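Local coordinates for SidF, inhibitor of growth family, member 3 (Legionella pneumophila subsp. pneumophila, PDB 4FYE), which removes phosphate from membrane phosphoinositides, probably the 3-phosphate of phosphatidylinositol 3,4,5-trisphosphate, at residues A[286-291]-A[527-532]; A[293-298]-A[504-509]. The protein carries 1 engineered substitution. All coordinates share one frame; numbering follows the deposited sequence.

In the fold
Helix 284-311 takes part in both contacts, meeting helix 522-583 in contact 1 and helix 482-514 in contact 2. The latter two helices follow one another in the chain, and segments 504-509 and 527-532 both lie in a predicted coiled coil; contact 2 is nested inside the loop that contact 1 closes. The contact centres lie 9 Å apart, on the same side of the chain's centre and about 29 and 23 Å from it. Tyr-509 joins them: its CE1 lies 3.7 Å from Ala-289 N, and its CD2 lies 3.9 Å from Lys-529 N. Leu-288 in contact 1, and Leu-295 with Ile-296 in contact 2, supply the apolar side chains of helix 284-311.

Contact 1 (A[286-291]-A[527-532]); sequences KKLAIK and QLKNQV
Leu-288 reaches across to Val-532 and Lys-529: both its methyls meet Val-532, and CD1 also meets Lys-529. The Leu-288 and Val-532 side chains point toward each other, tip to tip. Leu-288 CD1 lies 3.7 Å from Val-532 CG1 and 4.1 Å from Val-532 CB, while Leu-288 CD2 is 3.8 Å from the same Val-532 CG1. One valine methyl therefore meets both arms of the leucine fork. The valine's first torsion accounts for this choice of branch: CG1 stands anti to the backbone N (chi1 163°), and it is this methyl that faces the leucine. Leu-288 CD1 also rests 4.2 Å from Lys-529 CG, so the near end of the lysine's aliphatic chain flanks the apolar pair. That chain runs extended until its last torsion, which turns at -70°; its NZ forms a salt bridge with Asp-533, in the next turn of the same helix.

The arrangement is a helix-to-helix packing in which helix 284-311 lies against the second arm of a long helical hairpin formed by helices 482-514 and 522-583. The first arm contributes as well, since Tyr-509 touches Leu-288 and Tyr-502 touches Val-532. The backbones stay well apart, the closest pair of CA atoms being those of Leu-288 and Lys-529 at 8.0 Å, and a summed buried area of 125 Å² marks a small interface.

One turn beyond Leu-288, Lys-291 sends its NZ to a salt bridge with Glu-536, which sits one turn past Val-532, placing a charged link between the same two helices.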
# COMPACT_ATOMS: atom_id res chain seq x y z
N LYS A 286 11.85 9.76 24.49
CA LYS A 286 11.68 8.64 23.59
C LYS A 286 10.55 8.85 22.59
O LYS A 286 10.68 8.45 21.44
CB LYS A 286 11.48 7.35 24.36
CG LYS A 286 11.17 6.15 23.48
CD LYS A 286 12.44 5.52 22.91
CE LYS A 286 12.98 4.44 23.83
NZ LYS A 286 12.07 3.27 23.83
N LYS A 287 9.47 9.50 23.02
CA LYS A 287 8.33 9.78 22.13
C LYS A 287 8.71 10.81 21.08
O LYS A 287 8.33 10.69 19.90
CB LYS A 287 7.11 10.27 22.90
CG LYS A 287 6.36 9.16 23.57
CD LYS A 287 5.09 9.69 24.19
CE LYS A 287 4.41 8.58 24.98
NZ LYS A 287 3.61 9.17 26.08
N LEU A 288 9.45 11.82 21.48
CA LEU A 288 9.85 12.81 20.49
C LEU A 288 10.83 12.20 19.49
O LEU A 288 10.77 12.50 18.31
CB LEU A 288 10.42 14.06 21.14
CG LEU A 288 9.96 15.43 20.67
CD1 LEU A 288 11.14 16.38 20.75
CD2 LEU A 288 9.36 15.45 19.28
N ALA A 289 11.68 11.30 19.95
CA ALA A 289 12.54 10.54 19.08
C ALA A 289 11.73 9.81 17.98
O ALA A 289 12.05 9.86 16.76
CB ALA A 289 13.35 9.57 19.90
N ILE A 290 10.65 9.18 18.43
CA ILE A 290 9.74 8.41 17.58
C ILE A 290 9.05 9.32 16.58
O ILE A 290 8.95 8.97 15.39
CB ILE A 290 8.73 7.60 18.41
CG1 ILE A 290 9.46 6.46 19.11
CG2 ILE A 290 7.65 7.02 17.50
CD1 ILE A 290 8.75 5.87 20.33
N LYS A 291 8.58 10.48 17.05
CA LYS A 291 8.06 11.52 16.15
C LYS A 291 9.06 11.92 15.06
O LYS A 291 8.67 12.24 13.95
CB LYS A 291 7.64 12.76 16.92
CG LYS A 291 6.16 13.03 16.91
CD LYS A 291 5.75 14.20 17.82
CE LYS A 291 5.27 13.71 19.18
NZ LYS A 291 4.52 14.75 19.92
N GLN A 527 17.08 22.25 25.32
CA GLN A 527 16.79 23.38 24.45
C GLN A 527 16.10 22.85 23.16
O GLN A 527 14.99 23.27 22.81
CB GLN A 527 18.08 24.18 24.16
CG GLN A 527 18.11 24.90 22.81
CD GLN A 527 19.39 24.65 22.02
OE1 GLN A 527 19.46 23.76 21.14
NE2 GLN A 527 20.43 25.45 22.32
N LEU A 528 16.73 21.89 22.50
CA LEU A 528 16.12 21.29 21.31
C LEU A 528 14.70 20.78 21.58
O LEU A 528 13.76 21.11 20.86
CB LEU A 528 17.02 20.20 20.72
CG LEU A 528 18.35 20.68 20.12
CD1 LEU A 528 19.29 19.51 19.84
CD2 LEU A 528 18.14 21.53 18.88
N LYS A 529 14.53 20.00 22.64
CA LYS A 529 13.18 19.60 22.99
C LYS A 529 12.22 20.80 23.14
O LYS A 529 11.13 20.80 22.58
CB LYS A 529 13.17 18.69 24.22
CG LYS A 529 11.78 18.16 24.54
CD LYS A 529 11.75 17.19 25.72
CE LYS A 529 10.37 16.59 25.90
NZ LYS A 529 9.48 17.68 26.39
N ASN A 530 12.64 21.84 23.86
CA ASN A 530 11.73 22.98 24.09
C ASN A 530 11.27 23.73 22.84
O ASN A 530 10.06 23.94 22.65
CB ASN A 530 12.27 23.94 25.14
CG ASN A 530 11.66 23.70 26.50
OD1 ASN A 530 10.98 22.70 26.71
ND2 ASN A 530 11.89 24.63 27.43
N GLN A 531 12.23 24.09 21.98
CA GLN A 531 11.97 24.66 20.65
C GLN A 531 10.92 23.89 19.87
O GLN A 531 10.07 24.48 19.21
CB GLN A 531 13.21 24.59 19.79
CG GLN A 531 14.31 25.56 20.11
CD GLN A 531 15.48 25.35 19.18
OE1 GLN A 531 15.32 24.90 18.03
NE2 GLN A 531 16.69 25.66 19.67
N VAL A 532 11.01 22.56 19.94
CA VAL A 532 10.17 21.68 19.14
C VAL A 532 8.75 21.90 19.63
O VAL A 532 7.84 22.22 18.87
CB VAL A 532 10.67 20.23 19.29
CG1 VAL A 532 9.62 19.21 18.85
CG2 VAL A 532 11.97 20.03 18.51

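Contact 2 (A[293-298]-A[504-509])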
# COMPACT_ATOMS: atom_id res chain seq x y z
N VAL A 293 11.64 10.08 13.79
CA VAL A 293 11.88 9.01 12.84
C VAL A 293 10.75 9.00 11.85
O VAL A 293 10.94 8.73 10.68
CB VAL A 293 11.91 7.67 13.54
CG1 VAL A 293 11.79 6.54 12.56
CG2 VAL A 293 13.19 7.57 14.35
N THR A 294 9.55 9.35 12.29
CA THR A 294 8.50 9.24 11.37
C THR A 294 8.62 10.33 10.33
O THR A 294 8.30 10.08 9.14
CB THR A 294 7.06 8.99 11.97
OG1 THR A 294 6.14 10.01 11.60
CG2 THR A 294 7.03 8.68 13.48
N LEU A 295 9.16 11.50 10.74
CA LEU A 295 9.50 12.57 9.82
C LEU A 295 10.65 12.13 8.87
O LEU A 295 10.57 12.26 7.65
CB LEU A 295 9.97 13.76 10.60
CG LEU A 295 9.68 15.21 10.25
CD1 LEU A 295 11.00 15.95 10.30
CD2 LEU A 295 9.02 15.42 8.91
N ILE A 296 11.71 11.60 9.43
CA ILE A 296 12.76 11.00 8.66
C ILE A 296 12.22 10.01 7.57
O ILE A 296 12.47 10.19 6.35
CB ILE A 296 13.79 10.40 9.63
CG1 ILE A 296 14.64 11.55 10.22
CG2 ILE A 296 14.64 9.36 8.94
CD1 ILE A 296 15.47 11.19 11.43
N ASN A 297 11.45 9.01 8.00
CA ASN A 297 10.76 8.14 7.07
C ASN A 297 9.79 8.85 6.15
O ASN A 297 9.69 8.47 4.98
CB ASN A 297 10.02 7.11 7.83
CG ASN A 297 10.94 6.16 8.52
OD1 ASN A 297 12.17 6.13 8.27
ND2 ASN A 297 10.35 5.33 9.38
N GLN A 298 9.10 9.89 6.63
CA GLN A 298 8.32 10.72 5.71
C GLN A 298 9.20 11.27 4.55
O GLN A 298 8.74 11.30 3.41
CB GLN A 298 7.62 11.88 6.39
CG GLN A 298 6.60 12.51 5.46
CD GLN A 298 5.59 11.51 4.92
OE1 GLN A 298 5.19 10.60 5.63
NE2 GLN A 298 5.12 11.72 3.68
N GLU A 504 13.29 21.24 10.80
CA GLU A 504 14.74 21.39 10.92
C GLU A 504 15.12 21.17 12.38
O GLU A 504 16.04 20.41 12.70
CB GLU A 504 15.20 22.75 10.35
CG GLU A 504 16.34 22.66 9.31
CD GLU A 504 16.34 21.41 8.35
OE1 GLU A 504 17.28 20.56 8.43
OE2 GLU A 504 15.44 21.26 7.48
N ALA A 505 14.33 21.75 13.27
CA ALA A 505 14.56 21.60 14.67
C ALA A 505 14.50 20.12 15.11
O ALA A 505 15.37 19.63 15.82
CB ALA A 505 13.55 22.45 15.39
N LEU A 506 13.47 19.41 14.66
CA LEU A 506 13.25 18.01 15.01
C LEU A 506 14.30 16.98 14.50
O LEU A 506 14.61 16.00 15.21
CB LEU A 506 11.89 17.63 14.46
CG LEU A 506 10.92 16.86 15.33
CD1 LEU A 506 9.65 16.55 14.54
CD2 LEU A 506 11.56 15.63 15.95
N PHE A 507 14.80 17.18 13.28
CA PHE A 507 15.96 16.41 12.79
C PHE A 507 17.14 16.63 13.74
O PHE A 507 17.76 15.66 14.19
CB PHE A 507 16.38 16.82 11.36
CG PHE A 507 15.40 16.48 10.29
CD1 PHE A 507 14.93 15.17 10.12
CD2 PHE A 507 14.96 17.46 9.41
CE1 PHE A 507 14.03 14.85 9.12
CE2 PHE A 507 14.06 17.16 8.38
CZ PHE A 507 13.60 15.84 8.24
N SER A 508 17.44 17.90 14.07
CA SER A 508 18.52 18.16 15.05
C SER A 508 18.24 17.40 16.34
O SER A 508 19.15 16.75 16.91
CB SER A 508 18.72 19.64 15.33
OG SER A 508 19.19 20.31 14.18
N TYR A 509 16.99 17.44 16.82
CA TYR A 509 16.76 16.77 18.06
C TYR A 509 17.12 15.28 17.96
O TYR A 509 17.71 14.74 18.88
CB TYR A 509 15.35 16.96 18.57
CG TYR A 509 15.01 16.03 19.72
CD1 TYR A 509 14.61 14.72 19.48
CD2 TYR A 509 15.11 16.45 21.04
CE1 TYR A 509 14.33 13.86 20.51
CE2 TYR A 509 14.81 15.58 22.08
CZ TYR A 509 14.41 14.28 21.81
OH TYR A 509 14.12 13.40 22.82
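Leu-295 lays its CD1 methyl over one face of the Phe-507 ring in a CH-pi contact. The methyl carbon of Leu-295, CD1, is 3.7 Å from the ring centroid of Phe-507, and the line between them leans 26° off the ring normal. It is therefore shifted toward the rim, where the nearest ring atom, Phe-507 CZ, comes within 3.3 Å of Leu-295 CD1, a tight separation for two carbons. The leucine comes in nearly perpendicular to the phenylalanine side chain.

Ile-296 meets the same ring differently. Its CG1 lies at the edge, in the ring plane, 3.5 Å from Phe-507 CE1 and 3.6 Å from Phe-507 CD1, and the isoleucine and phenylalanine side chains lie alongside each other, running opposite ways. Successive residues of one helix thus hold the ring from above a face and along a rim. Phe-507 places CG anti to its carbonyl carbon (chi1 -68°), which carries the ring across to helix 284-311.

In this motif helix 284-311 crosses the first arm of the hairpin, helix 482-514, steeply: the axes of the short segments approach to 10.0 Å with 115° between their N-to-C directions. Ile-296 and Phe-507 form the nearest backbone pair, their CA atoms 7.5 Å apart.

The CB bond of Leu-506 is directed at segment 293-298, but its CD1 comes no nearer than 4.5 Å to Leu-295 CD1; the side chain also packs on Leu-288 and Ala-292 of the same helix 284-311. Beyond the pair, Met-383 and Phe-387 of helix 373-387 pack on Leu-295, and Arg-213 makes a cation-pi interaction with the Phe-507 ring.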